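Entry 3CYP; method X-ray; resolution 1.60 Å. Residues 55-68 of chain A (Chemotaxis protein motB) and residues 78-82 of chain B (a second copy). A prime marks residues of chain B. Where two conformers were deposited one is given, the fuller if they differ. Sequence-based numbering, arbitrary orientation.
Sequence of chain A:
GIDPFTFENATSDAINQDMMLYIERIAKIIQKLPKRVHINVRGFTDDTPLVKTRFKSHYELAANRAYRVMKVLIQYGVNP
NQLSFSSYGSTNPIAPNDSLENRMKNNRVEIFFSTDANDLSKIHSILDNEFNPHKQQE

Chain A, residues 55-68: FKSHYELAANRAYR
Chain B (78-82) VNPNQ

Residues 58-68 of chain A form a regular α-helix, phi near -63° and psi near -42°, and a short turn of the second copy packs against one side of it. In that turn Asn79′ is extended (-68/124), then Pro80′ (-51/-33) and Asn81′ (-56/-27) curl into a 3-10 segment closed by Gln82′ N to Asn79′ O at 2.9 Å. The two backbones come nearest at Ala63 and Asn81′, whose CA atoms lie 4.9 Å apart. Alanine suits so tight an approach: its methyl points toward the turn, with CB 3.4 Å from Asn81′ N, 3.6 Å from Asn81′ CB and 4.2 Å from Pro80′ CB.

One helical turn on, Tyr67 (chi1 t, 171°; chi2 63°) adds its CB 4.3 Å from Pro80′ CB, so the proline ring, puckered C-gamma exo, has apolar neighbours in both residues. Asn64 (chi1 m, -82°; chi2 -105°) folds back along its own helix, where ND2 gives a 2.8 Å hydrogen bond to Glu60 O; the same ND2 lies 3.8 Å from Pro80′ CD, a contact without a bond.

The helix start is held by bonds within its own stretch. Ser57 (chi1 p, 74°) caps it, OG accepting from Glu60 N at 3.0 Å. Glu60 (m, t, chi3 27°) reaches back so that OE1 accepts from Lys56 N at 3.1 Å and pairs with Lys56 NZ, also 3.1 Å, in a salt bridge; lysine curls to it through m, t, m, m.

Asn79′ (m, chi2 -23°) approaches this pair without bonding: OD1 is 3.9 Å from Lys56 NZ, and ND2 4.0 Å from Glu60 OE2. Asn81′ (t, -168°; chi2 57°) sets OD1 3.5 Å from Tyr59 O and 3.7 Å from Tyr59 CB; two carbonyl oxygens have no proton to share, so this is contact only. Tyr59 (m, -75°; chi2 110°) points CA-to-CB toward the turn, but its end leads away. No hydrogen bond crosses; close packing joins the stretches, burying 361 Å², both sides summed.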

# COMPACT_ATOMS: atom_id res chain seq x y z
N PHE A 55 9.23 2.56 17.48
CA PHE A 55 8.40 1.42 17.09
C PHE A 55 7.89 0.68 18.31
O PHE A 55 8.68 0.27 19.16
CB PHE A 55 9.19 0.44 16.21
CG PHE A 55 9.73 1.05 14.94
CD1 PHE A 55 8.86 1.49 13.95
CD2 PHE A 55 11.10 1.17 14.74
CE1 PHE A 55 9.34 2.05 12.77
CE2 PHE A 55 11.59 1.73 13.57
CZ PHE A 55 10.70 2.17 12.58
N LYS A 56 6.58 0.46 18.37
CA LYS A 56 5.93 -0.16 19.52
C LYS A 56 5.69 -1.66 19.34
O LYS A 56 5.15 -2.33 20.23
CB LYS A 56 4.62 0.57 19.83
CG LYS A 56 4.79 2.10 19.91
CD LYS A 56 3.46 2.86 19.77
CE LYS A 56 2.96 2.96 18.32
NZ LYS A 56 3.83 3.78 17.41
N SER A 57 6.10 -2.21 18.20
CA SER A 57 6.00 -3.65 17.94
C SER A 57 6.83 -4.03 16.73
O SER A 57 7.18 -3.19 15.92
CB SER A 57 4.56 -4.07 17.69
OG SER A 57 4.12 -3.64 16.41
N HIS A 58 7.15 -5.31 16.62
CA HIS A 58 7.89 -5.78 15.44
C HIS A 58 7.00 -5.71 14.21
O HIS A 58 7.52 -5.47 13.12
CB HIS A 58 8.42 -7.19 15.61
CG HIS A 58 9.53 -7.28 16.62
ND1 HIS A 58 9.29 -7.51 17.96
CD2 HIS A 58 10.87 -7.10 16.50
CE1 HIS A 58 10.44 -7.51 18.61
NE2 HIS A 58 11.42 -7.26 17.75
N TYR A 59 5.69 -5.87 14.39
CA TYR A 59 4.79 -5.63 13.22
C TYR A 59 4.91 -4.21 12.66
O TYR A 59 4.93 -4.00 11.42
CB TYR A 59 3.32 -5.94 13.52
CG TYR A 59 3.03 -7.40 13.56
CD1 TYR A 59 2.73 -8.02 14.78
CD2 TYR A 59 3.06 -8.18 12.41
CE1 TYR A 59 2.48 -9.37 14.86
CE2 TYR A 59 2.78 -9.56 12.46
CZ TYR A 59 2.50 -10.16 13.71
OH TYR A 59 2.26 -11.53 13.79
N GLU A 60 4.97 -3.22 13.55
CA GLU A 60 5.13 -1.85 13.12
C GLU A 60 6.44 -1.64 12.37
O GLU A 60 6.45 -1.01 11.32
CB GLU A 60 5.04 -0.89 14.29
CG GLU A 60 3.68 -0.74 14.80
CD GLU A 60 3.64 0.17 16.03
OE1 GLU A 60 4.53 1.05 16.16
OE2 GLU A 60 2.71 -0.04 16.85
N LEU A 61 7.54 -2.19 12.90
CA LEU A 61 8.82 -2.00 12.24
C LEU A 61 8.79 -2.70 10.86
O LEU A 61 9.23 -2.14 9.85
CB LEU A 61 9.97 -2.51 13.13
CG LEU A 61 11.31 -2.62 12.43
CD1 LEU A 61 11.72 -1.29 11.83
CD2 LEU A 61 12.36 -3.19 13.42
N ALA A 62 8.27 -3.93 10.81
CA ALA A 62 8.19 -4.67 9.55
C ALA A 62 7.32 -3.93 8.54
O ALA A 62 7.62 -3.94 7.34
CB ALA A 62 7.63 -6.09 9.77
N ALA A 63 6.23 -3.33 9.00
CA ALA A 63 5.32 -2.64 8.11
C ALA A 63 5.98 -1.40 7.51
O ALA A 63 5.80 -1.06 6.34
CB ALA A 63 4.03 -2.28 8.82
N ASN A 64 6.72 -0.69 8.34
CA ASN A 64 7.44 0.45 7.85
C ASN A 64 8.47 0.05 6.80
O ASN A 64 8.64 0.75 5.81
CB ASN A 64 8.07 1.25 9.00
CG ASN A 64 7.06 2.19 9.68
OD1 ASN A 64 7.12 3.40 9.46
ND2 ASN A 64 6.15 1.66 10.46
N ARG A 65 9.21 -1.03 7.06
CA ARG A 65 10.18 -1.51 6.10
C ARG A 65 9.51 -1.83 4.76
O ARG A 65 9.97 -1.45 3.69
CB ARG A 65 10.93 -2.74 6.62
CG ARG A 65 11.82 -2.44 7.82
CD ARG A 65 12.41 -3.72 8.38
NE ARG A 65 13.57 -3.40 9.26
CZ ARG A 65 14.15 -4.28 10.07
NH1 ARG A 65 13.74 -5.52 10.14
NH2 ARG A 65 15.20 -3.90 10.83
N ALA A 66 8.43 -2.58 4.82
CA ALA A 66 7.78 -3.00 3.60
C ALA A 66 7.18 -1.83 2.86
O ALA A 66 7.28 -1.69 1.64
CB ALA A 66 6.72 -4.03 3.96
N TYR A 67 6.52 -0.95 3.61
CA TYR A 67 5.95 0.25 2.99
C TYR A 67 7.03 1.11 2.34
O TYR A 67 6.89 1.55 1.19
CB TYR A 67 5.22 1.09 4.02
CG TYR A 67 4.79 2.45 3.55
CD1 TYR A 67 3.88 2.60 2.52
CD2 TYR A 67 5.36 3.58 4.10
CE1 TYR A 67 3.48 3.86 2.09
CE2 TYR A 67 5.00 4.83 3.68
CZ TYR A 67 4.05 4.97 2.65
OH TYR A 67 3.65 6.24 2.22
N ARG A 68 8.14 1.29 3.03
CA ARG A 68 9.20 2.12 2.47
C ARG A 68 9.72 1.50 1.17
O ARG A 68 9.93 2.21 0.20
CB ARG A 68 10.35 2.34 3.44
CG ARG A 68 11.34 3.34 2.87
CD ARG A 68 12.56 3.57 3.78
NE ARG A 68 12.23 4.02 5.13
CZ ARG A 68 11.87 5.26 5.45
NH1 ARG A 68 11.76 6.20 4.52
NH2 ARG A 68 11.60 5.57 6.71
N VAL B 78 -0.63 7.93 10.78
CA VAL B 78 -1.24 6.60 10.86
C VAL B 78 -0.15 5.57 10.68
O VAL B 78 0.70 5.68 9.80
CB VAL B 78 -2.38 6.41 9.87
CG1 VAL B 78 -2.94 4.92 9.96
CG2 VAL B 78 -3.47 7.40 10.13
N ASN B 79 -0.21 4.54 11.52
CA ASN B 79 0.78 3.47 11.47
C ASN B 79 0.59 2.66 10.14
O ASN B 79 -0.51 2.20 9.88
CB ASN B 79 0.55 2.57 12.67
CG ASN B 79 1.07 3.17 13.99
OD1 ASN B 79 1.96 4.03 14.01
ND2 ASN B 79 0.48 2.73 15.11
N PRO B 80 1.64 2.54 9.30
CA PRO B 80 1.56 1.70 8.11
C PRO B 80 1.07 0.27 8.38
O PRO B 80 0.38 -0.31 7.55
CB PRO B 80 3.00 1.66 7.63
CG PRO B 80 3.54 2.98 8.01
CD PRO B 80 2.94 3.25 9.34
N ASN B 81 1.41 -0.27 9.55
CA ASN B 81 0.88 -1.59 9.90
C ASN B 81 -0.66 -1.69 9.87
O ASN B 81 -1.18 -2.80 9.64
CB ASN B 81 1.39 -2.06 11.26
CG ASN B 81 1.09 -3.52 11.52
OD1 ASN B 81 1.49 -4.37 10.73
ND2 ASN B 81 0.36 -3.82 12.59
N GLN B 82 -1.38 -0.59 10.10
CA GLN B 82 -2.82 -0.62 10.11
C GLN B 82 -3.42 -0.28 8.72
O GLN B 82 -4.64 -0.28 8.58
CB GLN B 82 -3.35 0.36 11.13
CG GLN B 82 -3.38 -0.17 12.56
CD GLN B 82 -3.76 0.93 13.49
OE1 GLN B 82 -3.00 1.90 13.65
NE2 GLN B 82 -4.96 0.85 14.04